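Local coordinates for protein endoglucanase (Clostridium thermocellum, PDB 2C4X) that probably hydrolyses cellulose as a whole enzyme, and is represented here by its C-terminal PKD and CBM44 modules, the latter recognising xyloglucan and other beta-glucan chains, at residues Q182-P187 and V195-T200. The protein carries 1 engineered substitution. Residues are numbered along the deposited sequence; the frame is centred on the assembly and turned at random.
Sequences QPYIMP and VLWNST
Tyr184 and Ser199 form a non-hydrogen-bonded antiparallel pair, followed by the hydrogen-bonded pair of Ile185 and Asn198, where Ile185 N gives to Asn198 O at 2.8 Å; outside these pairs, Thr200 N to Pro183 O and Leu196 N to Pro187 O keep the two segments together. Trp197 has CG anti to the backbone N (chi1 -179°), and its indole reaches back across the hairpin to Tyr184. The two rings make an offset stack, centroids of the Tyr184 ring and the Trp197 six-membered ring 4.8 Å apart and planes 22° from parallel. Trp197 CH2 sits over the phenol face near its rim, 3.4 Å from Tyr184 CG, while Tyr184 CB lies over the six-membered ring of Trp197 as a CH-pi contact. At the indole's edge comes the selenium of selenomethionine Met186, SE to Trp197 CE3 3.8 Å, a Met-aromatic contact; Val195 CG1 packs tightly against CG and SE of Met186. Gln182 brings its amide to another part of that edge. Its OE1 takes the Ser199 hydroxyl at 2.7 Å, with OG standing 42° out of the carbonyl plane, and also accepts from a water that links weakly to Trp197 NE1. Gln182 NE2 is held by Gln234 and Tyr184 OH by Gln230, both on the neighbouring strand 229-238. On the other face, Asn198 ND2 reaches Ile185 O at 3.2 Å; Asn198 N binds that oxygen too, from the opposite side of its carbonyl plane. Ile185 and Pro183 there pack on strands 165-172 and 211-218 of the second sheet of the CBM44 beta-sandwich. The hairpin's inner side is thus largely apolar, its Asn198 amide using ND2 on Ile185 O; outside, aromatic, selenium and amide contacts should limit how the exposed indole turns, consistent with a glucan-stacking platform, though no bound sugar tests it here.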
ATOM      1  N   GLN A 182     -15.010   1.498   8.928  1.00 42.22           N
ATOM      2  CA  GLN A 182     -14.715   0.209   8.310  1.00 42.55           C
ATOM      3  C   GLN A 182     -14.818   0.184   6.789  1.00 41.79           C
ATOM      4  O   GLN A 182     -15.904   0.398   6.237  1.00 42.66           O
ATOM      5  CB  GLN A 182     -15.551  -0.925   8.933  1.00 42.30           C
ATOM      6  CG  GLN A 182     -17.061  -0.825   8.779  1.00 42.99           C
ATOM      7  CD  GLN A 182     -17.784  -1.911   9.553  1.00 44.04           C
ATOM      8  OE1 GLN A 182     -17.220  -2.976   9.821  1.00 47.05           O
ATOM      9  NE2 GLN A 182     -19.041  -1.652   9.920  1.00 43.34           N
ATOM     10  N   PRO A 183     -13.690  -0.114   6.111  1.00 41.00           N
ATOM     11  CA  PRO A 183     -13.768  -0.460   4.697  1.00 40.04           C
ATOM     12  C   PRO A 183     -14.566  -1.754   4.592  1.00 39.27           C
ATOM     13  O   PRO A 183     -14.462  -2.611   5.481  1.00 38.03           O
ATOM     14  CB  PRO A 183     -12.315  -0.736   4.308  1.00 39.99           C
ATOM     15  CG  PRO A 183     -11.494  -0.141   5.401  1.00 41.09           C
ATOM     16  CD  PRO A 183     -12.310  -0.204   6.629  1.00 40.98           C
ATOM     17  N   TYR A 184     -15.363  -1.880   3.539  1.00 38.27           N
ATOM     18  CA  TYR A 184     -16.154  -3.072   3.345  1.00 38.15           C
ATOM     19  C   TYR A 184     -16.287  -3.428   1.886  1.00 37.91           C
ATOM     20  O   TYR A 184     -16.118  -2.589   0.992  1.00 36.87           O
ATOM     21  CB  TYR A 184     -17.550  -2.922   3.970  1.00 38.42           C
ATOM     22  CG  TYR A 184     -18.453  -1.937   3.251  1.00 37.80           C
ATOM     23  CD1 TYR A 184     -19.277  -2.348   2.188  1.00 37.83           C
ATOM     24  CD2 TYR A 184     -18.514  -0.605   3.660  1.00 36.57           C
ATOM     25  CE1 TYR A 184     -20.117  -1.449   1.539  1.00 37.87           C
ATOM     26  CE2 TYR A 184     -19.345   0.302   3.019  1.00 37.37           C
ATOM     27  CZ  TYR A 184     -20.140  -0.119   1.962  1.00 38.97           C
ATOM     28  OH  TYR A 184     -20.966   0.803   1.354  1.00 38.14           O
ATOM     29  N   ILE A 185     -16.573  -4.699   1.659  1.00 38.21           N
ATOM     30  CA  ILE A 185     -17.040  -5.161   0.362  1.00 38.59           C
ATOM     31  C   ILE A 185     -18.237  -6.074   0.586  1.00 38.52           C
ATOM     32  O   ILE A 185     -18.206  -6.995   1.422  1.00 38.68           O
ATOM     33  CB  ILE A 185     -15.935  -5.825  -0.493  1.00 38.56           C
ATOM     34  CG1 ILE A 185     -16.458  -6.046  -1.924  1.00 39.52           C
ATOM     35  CG2 ILE A 185     -15.439  -7.131   0.150  1.00 38.51           C
ATOM     36  CD1 ILE A 185     -15.408  -6.138  -2.967  1.00 40.08           C
HETATM   37  N   MSE A 186     -19.304  -5.785  -0.145  1.00 38.64           N
HETATM   38  CA  MSE A 186     -20.578  -6.425   0.057  1.00 38.92           C
HETATM   39  C   MSE A 186     -21.093  -7.025  -1.255  1.00 37.91           C
HETATM   40  O   MSE A 186     -21.806  -6.352  -2.004  1.00 37.93           O
HETATM   41  CB  MSE A 186     -21.569  -5.403   0.637  1.00 39.01           C
HETATM   42  CG  MSE A 186     -22.940  -5.962   0.948  1.00 39.63           C
HETATM   43 SE   MSE A 186     -24.078  -4.712   1.956  0.90 42.87          SE
HETATM   44  CE  MSE A 186     -23.866  -3.171   0.815  1.00 39.50           C
ATOM     45  N   PRO A 187     -20.694  -8.278  -1.560  1.00 37.34           N
ATOM     46  CA  PRO A 187     -21.338  -9.016  -2.650  1.00 36.78           C
ATOM     47  C   PRO A 187     -22.793  -9.327  -2.312  1.00 36.28           C
ATOM     48  O   PRO A 187     -23.138  -9.542  -1.142  1.00 36.40           O
ATOM     49  CB  PRO A 187     -20.531 -10.316  -2.741  1.00 36.52           C
ATOM     50  CG  PRO A 187     -19.288 -10.072  -1.957  1.00 36.97           C
ATOM     51  CD  PRO A 187     -19.620  -9.065  -0.926  1.00 36.99           C
ATOM     52  N   VAL A 195     -27.060 -11.350   0.819  1.00 37.03           N
ATOM     53  CA  VAL A 195     -26.041 -10.338   0.976  1.00 36.02           C
ATOM     54  C   VAL A 195     -24.896 -10.907   1.827  1.00 36.28           C
ATOM     55  O   VAL A 195     -25.138 -11.579   2.838  1.00 35.58           O
ATOM     56  CB  VAL A 195     -26.657  -9.087   1.637  1.00 36.51           C
ATOM     57  CG1 VAL A 195     -25.620  -8.014   1.866  1.00 34.69           C
ATOM     58  CG2 VAL A 195     -27.831  -8.560   0.807  1.00 35.12           C
ATOM     59  N   LEU A 196     -23.656 -10.647   1.415  1.00 35.94           N
ATOM     60  CA  LEU A 196     -22.495 -11.050   2.215  1.00 36.79           C
ATOM     61  C   LEU A 196     -21.761  -9.823   2.703  1.00 36.92           C
ATOM     62  O   LEU A 196     -21.467  -8.926   1.929  1.00 37.47           O
ATOM     63  CB  LEU A 196     -21.533 -11.931   1.406  1.00 36.88           C
ATOM     64  CG  LEU A 196     -22.124 -13.141   0.671  1.00 38.37           C
ATOM     65  CD1 LEU A 196     -21.021 -13.864  -0.129  1.00 39.87           C
ATOM     66  CD2 LEU A 196     -22.799 -14.110   1.631  1.00 38.33           C
ATOM     67  N   TRP A 197     -21.439  -9.798   3.984  1.00 37.23           N
ATOM     68  CA  TRP A 197     -20.759  -8.651   4.561  1.00 37.31           C
ATOM     69  C   TRP A 197     -19.313  -8.993   4.904  1.00 37.56           C
ATOM     70  O   TRP A 197     -19.047  -9.907   5.692  1.00 37.13           O
ATOM     71  CB  TRP A 197     -21.518  -8.154   5.787  1.00 37.17           C
ATOM     72  CG  TRP A 197     -20.891  -6.947   6.424  1.00 37.46           C
ATOM     73  CD1 TRP A 197     -20.132  -6.924   7.549  1.00 36.56           C
ATOM     74  CD2 TRP A 197     -20.966  -5.595   5.957  1.00 37.06           C
ATOM     75  NE1 TRP A 197     -19.737  -5.641   7.829  1.00 36.54           N
ATOM     76  CE2 TRP A 197     -20.228  -4.802   6.862  1.00 37.54           C
ATOM     77  CE3 TRP A 197     -21.584  -4.978   4.861  1.00 37.18           C
ATOM     78  CZ2 TRP A 197     -20.091  -3.424   6.709  1.00 37.26           C
ATOM     79  CZ3 TRP A 197     -21.448  -3.608   4.703  1.00 36.89           C
ATOM     80  CH2 TRP A 197     -20.710  -2.842   5.628  1.00 38.00           C
ATOM     81  N   ASN A 198     -18.387  -8.276   4.270  1.00 37.76           N
ATOM     82  CA  ASN A 198     -16.961  -8.370   4.586  1.00 38.73           C
ATOM     83  C   ASN A 198     -16.448  -6.987   4.923  1.00 38.93           C
ATOM     84  O   ASN A 198     -16.663  -6.044   4.155  1.00 39.20           O
ATOM     85  CB  ASN A 198     -16.186  -8.936   3.396  1.00 38.48           C
ATOM     86  CG  ASN A 198     -16.788 -10.225   2.883  1.00 40.01           C
ATOM     87  OD1 ASN A 198     -16.515 -11.295   3.415  1.00 40.82           O
ATOM     88  ND2 ASN A 198     -17.639 -10.127   1.865  1.00 39.52           N
ATOM     89  N   SER A 199     -15.774  -6.848   6.063  1.00 39.04           N
ATOM     90  CA  SER A 199     -15.283  -5.533   6.466  1.00 39.56           C
ATOM     91  C   SER A 199     -14.060  -5.623   7.363  1.00 39.78           C
ATOM     92  O   SER A 199     -13.774  -6.669   7.942  1.00 39.82           O
ATOM     93  CB  SER A 199     -16.383  -4.734   7.177  1.00 38.80           C
ATOM     94  OG  SER A 199     -16.554  -5.183   8.509  1.00 39.91           O
ATOM     95  N   THR A 200     -13.346  -4.515   7.483  1.00 39.90           N
ATOM     96  CA  THR A 200     -12.255  -4.434   8.441  1.00 40.34           C
ATOM     97  C   THR A 200     -12.600  -3.366   9.475  1.00 40.58           C
ATOM     98  O   THR A 200     -12.367  -2.173   9.276  1.00 40.24           O
ATOM     99  CB  THR A 200     -10.908  -4.201   7.745  1.00 40.35           C
ATOM    100  OG1 THR A 200     -10.702  -5.254   6.793  1.00 40.70           O
ATOM    101  CG2 THR A 200      -9.751  -4.214   8.760  1.00 39.78           C
TER
HETATM  102  O   HOH W   1     -18.578  -5.296  11.019  1.00 56.57           O